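Local atomic coordinates of ancestral congerin Con-anc (PDB entry 3AJY), a protein that binds beta-galactoside sugars such as lactose, as a reconstructed ancestor of the conger eel galectins called congerins. Residues A[46-51]-A[99-104]; A[42-47]-A[88-93]. All coordinates share one frame; numbering follows the deposited sequence.

Contact 1: residues A[46-51]-A[99-104]; sequences LDHRFN and IELLDG. With BGC (beta-D-glucopyranose), chain C; GAL (beta-D-galactopyranose), chain B.
L46 and I99 meet in the core through one branch each: CD2 of L46 lies 3.8 Å from CG2 of I99. The two side chains run past each other in opposite directions, so the touch is a flank contact between methyls. L46 carries its CG trans to the backbone N (chi1 -175°), and I99 places CG2 in the same relation to its own N while CG1 lies trans to the carbonyl carbon. Two residues along both strands, L101 brings CD2 to the edge of the H48 ring, near the ring plane, at 4.4 Å from NE2, a looser van der Waals approach. H48 is buried, and its ND1 is satisfied by the carbonyl O of F31, whose ring also stacks on the imidazole; F80 meets the same ring edge-to-face. These contacts bridge the two sheets of the galectin beta-sandwich, with strand 41-52 in one and strand 96-101 in the other. Strand 96-101 then leaves the core through a type I turn from L101 to G104, closed by G104 N to L101 O at 3.0 Å. D47 and R49, the intervening residues of strand 41-52, belong to the glycan pocket. R49 NH2 donates to O3 of the glucose at 2.7 Å, almost straight at 173°. Its NH1 makes a salt bridge to OD2 of D47 at 3.0 Å, also nearly straight, lying exactly in the guanidinium plane and using the anti lone pair of OD2. Carboxylate and sugar, both at its edge, fix the rotation of the guanidinium at the end of a chain bent at chi2 and chi3. Further out, D55 pairs with R49 NH2 and R30 with D47 OD2, while E72 binds both sugars.

Contact 2: residues A[42-47]-A[88-93]; sequences LSLHLD and ITITFD. With GAL (beta-D-galactopyranose), chain B.
L44 and I90 reach toward each other tip to tip, CD1 of L44 standing 4.0 Å from CD1 of I90 and 4.1 Å from CG2 of the same residue, so one leucine methyl sits against both branches of the isoleucine, the tip of the long arm and the short CG2. L46 and I88 repeat the approach one pair along, with L46 CD2 at 3.8 Å from I88 CG2. Both isoleucines put CG1 trans to the carbonyl carbon, which leaves CG2 trans to the backbone N; in I88 this CG2 is the methyl that meets L46. All four residues are buried, and the strand backbones stay about 10 Å apart at CA, the spacing of facing sheets.

Polar contacts lie on the opposite face of strand 41-52. H45 NE2 and O4 of the galactose share a hydrogen bond of 2.8 Å, the sugar oxygen sitting at the ring edge near its plane; the 136° angle makes it a bent one. CD2 of H45 also comes 3.6 Å from the galactose C6. N34 OD1 holds ND1, which ties the imidazole at both nitrogens, and the ring of W69 meets it with planes about 45° apart. This recognition of the galactose O4 is a hallmark of galectins.

S43 and L44 both face V35 of strand 30-35, a classic beta bulge. Strand 41-52 lies between 30-35 and 58-65 in its sheet; strand 85-92 lies between 18-24 and 96-101 in the other, and I99 of that last strand touches L44 and I88.

Both contacts are buried and start from strand 41-52, whose L46 serves each of them; they then reach neighbouring strands of the facing sheet, 96-101 in contact 1 and 85-92 in contact 2. Those two strands are joined by a probable hydrogen bond from E100 N to T89 O, and their isoleucines I99 and I88 pack by CG2. Contact 2 lies nearer the centre of the chain and its interior is purely aliphatic, whereas contact 1 adds the H48 ring, whose CE1 touches I88, and runs out into an exposed turn. On the sugar side the two share D47, but their hydrogen bonds serve different rings of the disaccharide.

Contact 1: residues A[46-51]-A[99-104]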
loop_
_atom_site.group_PDB
_atom_site.type_symbol
_atom_site.label_atom_id
_atom_site.label_comp_id
_atom_site.label_asym_id
_atom_site.label_seq_id
_atom_site.Cartn_x
_atom_site.Cartn_y
_atom_site.Cartn_z
ATOM N N LEU A 46 12.602 -3.884 -11.494
ATOM C CA LEU A 46 13.057 -2.639 -12.045
ATOM C C LEU A 46 14.203 -2.101 -11.182
ATOM O O LEU A 46 13.965 -1.490 -10.145
ATOM C CB LEU A 46 11.848 -1.687 -12.108
ATOM C CG LEU A 46 11.890 -0.307 -12.739
ATOM C CD1 LEU A 46 12.037 -0.395 -14.266
ATOM C CD2 LEU A 46 10.587 0.434 -12.351
ATOM N N ASP A 47 15.443 -2.336 -11.612
ATOM C CA ASP A 47 16.625 -2.022 -10.799
ATOM C C ASP A 47 17.281 -0.751 -11.313
ATOM O O ASP A 47 17.750 -0.708 -12.452
ATOM C CB ASP A 47 17.628 -3.191 -10.830
ATOM C CG ASP A 47 18.553 -3.233 -9.602
ATOM O OD1 ASP A 47 18.189 -2.691 -8.540
ATOM O OD2 ASP A 47 19.655 -3.840 -9.688
ATOM N N HIS A 48 17.297 0.284 -10.480
ATOM C CA HIS A 48 17.883 1.577 -10.838
ATOM C C HIS A 48 19.269 1.645 -10.263
ATOM O O HIS A 48 19.454 1.852 -9.063
ATOM C CB HIS A 48 17.035 2.713 -10.304
ATOM C CG HIS A 48 15.573 2.527 -10.570
ATOM N ND1 HIS A 48 14.758 1.773 -9.752
ATOM C CD2 HIS A 48 14.791 2.964 -11.586
ATOM C CE1 HIS A 48 13.528 1.778 -10.238
ATOM N NE2 HIS A 48 13.521 2.493 -11.351
ATOM N N ARG A 49 20.240 1.459 -11.137
ATOM C CA ARG A 49 21.616 1.297 -10.714
ATOM C C ARG A 49 22.388 2.582 -10.959
ATOM O O ARG A 49 22.707 2.930 -12.100
ATOM C CB ARG A 49 22.257 0.108 -11.437
ATOM C CG ARG A 49 21.278 -0.979 -11.746
ATOM C CD ARG A 49 21.616 -2.347 -11.239
ATOM N NE ARG A 49 22.347 -3.144 -12.195
ATOM C CZ ARG A 49 22.255 -4.471 -12.364
ATOM N NH1 ARG A 49 21.400 -5.228 -11.689
ATOM N NH2 ARG A 49 23.038 -5.044 -13.255
ATOM N N PHE A 50 22.659 3.299 -9.878
ATOM C CA PHE A 50 23.564 4.422 -9.923
ATOM C C PHE A 50 24.961 3.910 -10.255
ATOM O O PHE A 50 25.650 4.447 -11.126
ATOM C CB PHE A 50 23.565 5.137 -8.576
ATOM C CG PHE A 50 22.200 5.612 -8.151
ATOM C CD1 PHE A 50 21.365 4.792 -7.391
ATOM C CD2 PHE A 50 21.746 6.871 -8.523
ATOM C CE1 PHE A 50 20.102 5.223 -7.001
ATOM C CE2 PHE A 50 20.487 7.310 -8.138
ATOM C CZ PHE A 50 19.660 6.490 -7.389
ATOM N N ASN A 51 25.368 2.850 -9.564
ATOM C CA ASN A 51 26.717 2.337 -9.686
ATOM C C ASN A 51 26.674 0.880 -9.250
ATOM O O ASN A 51 26.655 0.612 -8.053
ATOM C CB ASN A 51 27.662 3.169 -8.788
ATOM C CG ASN A 51 29.053 2.552 -8.644
ATOM O OD1 ASN A 51 29.699 2.197 -9.634
ATOM N ND2 ASN A 51 29.523 2.440 -7.400
ATOM N N ILE A 99 5.906 1.405 -17.810
ATOM C CA ILE A 99 6.505 2.054 -16.644
ATOM C C ILE A 99 6.753 3.550 -16.922
ATOM O O ILE A 99 7.421 3.887 -17.901
ATOM C CB ILE A 99 7.854 1.381 -16.277
ATOM C CG1 ILE A 99 7.687 -0.126 -16.018
ATOM C CG2 ILE A 99 8.482 2.062 -15.081
ATOM C CD1 ILE A 99 8.290 -1.034 -17.081
ATOM N N GLU A 100 6.224 4.431 -16.069
ATOM C CA GLU A 100 6.497 5.874 -16.159
ATOM C C GLU A 100 7.295 6.392 -14.962
ATOM O O GLU A 100 6.892 6.231 -13.814
ATOM C CB GLU A 100 5.217 6.708 -16.324
ATOM C CG GLU A 100 5.492 8.218 -16.556
ATOM C CD GLU A 100 4.227 9.049 -16.792
ATOM O OE1 GLU A 100 3.134 8.656 -16.311
ATOM O OE2 GLU A 100 4.323 10.108 -17.469
ATOM N N LEU A 101 8.430 7.016 -15.252
ATOM C CA LEU A 101 9.264 7.646 -14.233
ATOM C C LEU A 101 8.852 9.112 -14.018
ATOM O O LEU A 101 8.108 9.697 -14.833
ATOM C CB LEU A 101 10.735 7.527 -14.619
ATOM C CG LEU A 101 11.224 6.121 -15.009
ATOM C CD1 LEU A 101 12.708 6.157 -15.376
ATOM C CD2 LEU A 101 10.961 5.039 -13.940
ATOM N N LEU A 102 9.330 9.712 -12.927
ATOM C CA LEU A 102 8.816 11.019 -12.511
ATOM C C LEU A 102 9.123 12.178 -13.475
ATOM O O LEU A 102 8.441 13.203 -13.464
ATOM C CB LEU A 102 9.264 11.362 -11.078
ATOM C CG LEU A 102 8.477 12.484 -10.373
ATOM C CD1 LEU A 102 7.003 12.128 -10.202
ATOM C CD2 LEU A 102 9.112 12.875 -9.031
ATOM N N ASP A 103 10.140 12.019 -14.307
ATOM C CA ASP A 103 10.484 13.048 -15.277
ATOM C C ASP A 103 9.751 12.841 -16.613
ATOM O O ASP A 103 10.116 13.434 -17.618
ATOM C CB ASP A 103 12.001 13.053 -15.496
ATOM C CG ASP A 103 12.490 11.854 -16.320
ATOM O OD1 ASP A 103 13.583 11.967 -16.907
ATOM O OD2 ASP A 103 11.804 10.802 -16.386
ATOM N N GLY A 104 8.743 11.976 -16.622
ATOM C CA GLY A 104 8.026 11.635 -17.845
ATOM C C GLY A 104 8.669 10.592 -18.742
ATOM O O GLY A 104 8.123 10.265 -19.787
HETATM C C2 BGC C . 24.773 -8.875 -14.624
HETATM C C3 BGC C . 24.049 -8.370 -13.385
HETATM C C4 BGC C . 23.657 -9.516 -12.434
HETATM C C5 BGC C . 24.902 -10.381 -12.185
HETATM C C6 BGC C . 24.716 -11.580 -11.258
HETATM C C1 BGC C . 25.914 -9.777 -14.172
HETATM O O1 BGC C . 26.534 -10.312 -15.300
HETATM O O2 BGC C . 25.285 -7.783 -15.361
HETATM O O3 BGC C . 22.932 -7.660 -13.835
HETATM O O4 BGC C . 23.240 -8.946 -11.213
HETATM O O5 BGC C . 25.371 -10.843 -13.425
HETATM O O6 BGC C . 23.683 -12.374 -11.797
HETATM C C1 GAL B . 21.931 -9.372 -10.814
HETATM C C2 GAL B . 21.724 -8.861 -9.393
HETATM C C3 GAL B . 20.310 -9.162 -8.904
HETATM C C4 GAL B . 19.283 -8.669 -9.932
HETATM C C5 GAL B . 19.595 -9.249 -11.315
HETATM C C6 GAL B . 18.614 -8.800 -12.412
HETATM O O2 GAL B . 22.666 -9.464 -8.537
HETATM O O3 GAL B . 20.126 -8.505 -7.664
HETATM O O4 GAL B . 19.304 -7.254 -9.978
HETATM O O5 GAL B . 20.915 -8.911 -11.695
HETATM O O6 GAL B . 18.906 -9.475 -13.629
#

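Contact 2: residues A[42-47]-A[88-93]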
loop_
_atom_site.group_PDB
_atom_site.type_symbol
_atom_site.label_atom_id
_atom_site.label_comp_id
_atom_site.label_asym_id
_atom_site.label_seq_id
_atom_site.Cartn_x
_atom_site.Cartn_y
_atom_site.Cartn_z
ATOM N N LEU A 42 9.020 -13.093 -9.967
ATOM C CA LEU A 42 8.738 -11.708 -10.292
ATOM C C LEU A 42 8.493 -11.578 -11.763
ATOM O O LEU A 42 9.253 -12.128 -12.572
ATOM C CB LEU A 42 9.922 -10.812 -9.913
ATOM C CG LEU A 42 10.465 -10.774 -8.485
ATOM C CD1 LEU A 42 11.674 -9.851 -8.472
ATOM C CD2 LEU A 42 9.395 -10.282 -7.502
ATOM N N SER A 43 7.428 -10.853 -12.101
ATOM C CA SER A 43 7.160 -10.459 -13.472
ATOM C C SER A 43 7.988 -9.262 -13.896
ATOM O O SER A 43 8.345 -9.136 -15.080
ATOM C CB SER A 43 5.670 -10.151 -13.662
ATOM O OG SER A 43 4.926 -11.360 -13.758
ATOM N N LEU A 44 8.272 -8.368 -12.946
ATOM C CA LEU A 44 9.020 -7.141 -13.245
ATOM C C LEU A 44 9.928 -6.808 -12.084
ATOM O O LEU A 44 9.456 -6.600 -10.979
ATOM C CB LEU A 44 8.090 -5.935 -13.457
ATOM C CG LEU A 44 8.414 -4.793 -14.432
ATOM C CD1 LEU A 44 7.799 -3.459 -13.964
ATOM C CD2 LEU A 44 9.883 -4.617 -14.781
ATOM N N HIS A 45 11.223 -6.751 -12.366
ATOM C CA HIS A 45 12.225 -6.281 -11.421
ATOM C C HIS A 45 12.797 -5.041 -12.108
ATOM O O HIS A 45 13.393 -5.136 -13.176
ATOM C CB HIS A 45 13.277 -7.373 -11.235
ATOM C CG HIS A 45 14.582 -6.907 -10.665
ATOM N ND1 HIS A 45 14.731 -6.541 -9.341
ATOM C CD2 HIS A 45 15.822 -6.842 -11.213
ATOM C CE1 HIS A 45 16.002 -6.236 -9.109
ATOM N NE2 HIS A 45 16.684 -6.409 -10.228
ATOM N N LEU A 46 12.602 -3.884 -11.494
ATOM C CA LEU A 46 13.057 -2.639 -12.045
ATOM C C LEU A 46 14.203 -2.101 -11.182
ATOM O O LEU A 46 13.965 -1.490 -10.145
ATOM C CB LEU A 46 11.848 -1.687 -12.108
ATOM C CG LEU A 46 11.890 -0.307 -12.739
ATOM C CD1 LEU A 46 12.037 -0.395 -14.266
ATOM C CD2 LEU A 46 10.587 0.434 -12.351
ATOM N N ASP A 47 15.443 -2.336 -11.612
ATOM C CA ASP A 47 16.625 -2.022 -10.799
ATOM C C ASP A 47 17.281 -0.751 -11.313
ATOM O O ASP A 47 17.750 -0.708 -12.452
ATOM C CB ASP A 47 17.628 -3.191 -10.830
ATOM C CG ASP A 47 18.553 -3.233 -9.602
ATOM O OD1 ASP A 47 18.189 -2.691 -8.540
ATOM O OD2 ASP A 47 19.655 -3.840 -9.688
ATOM N N ILE A 88 7.361 6.221 -9.185
ATOM C CA ILE A 88 7.239 5.354 -10.350
ATOM C C ILE A 88 5.806 4.868 -10.470
ATOM O O ILE A 88 5.195 4.501 -9.481
ATOM C CB ILE A 88 8.225 4.139 -10.249
ATOM C CG1 ILE A 88 9.666 4.634 -10.113
ATOM C CG2 ILE A 88 8.139 3.234 -11.464
ATOM C CD1 ILE A 88 10.621 3.591 -9.496
ATOM N N THR A 89 5.259 4.881 -11.679
ATOM C CA THR A 89 3.920 4.304 -11.929
ATOM C C THR A 89 3.996 3.178 -12.961
ATOM O O THR A 89 4.641 3.317 -14.014
ATOM C CB THR A 89 2.898 5.390 -12.357
ATOM O OG1 THR A 89 2.748 6.338 -11.289
ATOM C CG2 THR A 89 1.526 4.789 -12.661
ATOM N N ILE A 90 3.337 2.066 -12.648
ATOM C CA ILE A 90 3.386 0.853 -13.464
ATOM C C ILE A 90 1.972 0.377 -13.761
ATOM O O ILE A 90 1.109 0.365 -12.888
ATOM C CB ILE A 90 4.116 -0.315 -12.729
ATOM C CG1 ILE A 90 5.533 0.102 -12.297
ATOM C CG2 ILE A 90 4.172 -1.554 -13.637
ATOM C CD1 ILE A 90 6.206 -0.883 -11.313
ATOM N N THR A 91 1.737 -0.005 -15.002
ATOM C CA THR A 91 0.486 -0.642 -15.369
ATOM C C THR A 91 0.861 -1.673 -16.402
ATOM O O THR A 91 1.977 -1.649 -16.918
ATOM C CB THR A 91 -0.562 0.376 -15.939
ATOM O OG1 THR A 91 -1.836 -0.270 -16.043
ATOM C CG2 THR A 91 -0.161 0.869 -17.297
ATOM N N PHE A 92 -0.059 -2.568 -16.717
ATOM C CA PHE A 92 0.242 -3.612 -17.677
ATOM C C PHE A 92 -0.977 -4.190 -18.366
ATOM O O PHE A 92 -2.065 -4.176 -17.818
ATOM C CB PHE A 92 1.014 -4.754 -17.001
ATOM C CG PHE A 92 0.251 -5.466 -15.928
ATOM C CD1 PHE A 92 0.227 -4.970 -14.630
ATOM C CD2 PHE A 92 -0.394 -6.665 -16.196
ATOM C CE1 PHE A 92 -0.460 -5.630 -13.634
ATOM C CE2 PHE A 92 -1.084 -7.344 -15.197
ATOM C CZ PHE A 92 -1.121 -6.827 -13.913
ATOM N N ASP A 93 -0.758 -4.737 -19.557
ATOM C CA ASP A 93 -1.717 -5.643 -20.174
ATOM C C ASP A 93 -1.120 -7.062 -20.268
ATOM O O ASP A 93 -0.043 -7.335 -19.694
ATOM C CB ASP A 93 -2.197 -5.084 -21.518
ATOM C CG ASP A 93 -1.080 -4.887 -22.502
ATOM O OD1 ASP A 93 -1.079 -3.840 -23.191
ATOM O OD2 ASP A 93 -0.211 -5.783 -22.598
HETATM C C1 GAL B . 21.931 -9.372 -10.814
HETATM C C2 GAL B . 21.724 -8.861 -9.393
HETATM C C3 GAL B . 20.310 -9.162 -8.904
HETATM C C4 GAL B . 19.283 -8.669 -9.932
HETATM C C5 GAL B . 19.595 -9.249 -11.315
HETATM C C6 GAL B . 18.614 -8.800 -12.412
HETATM O O2 GAL B . 22.666 -9.464 -8.537
HETATM O O3 GAL B . 20.126 -8.505 -7.664
HETATM O O4 GAL B . 19.304 -7.254 -9.978
HETATM O O5 GAL B . 20.915 -8.911 -11.695
HETATM O O6 GAL B . 18.906 -9.475 -13.629
#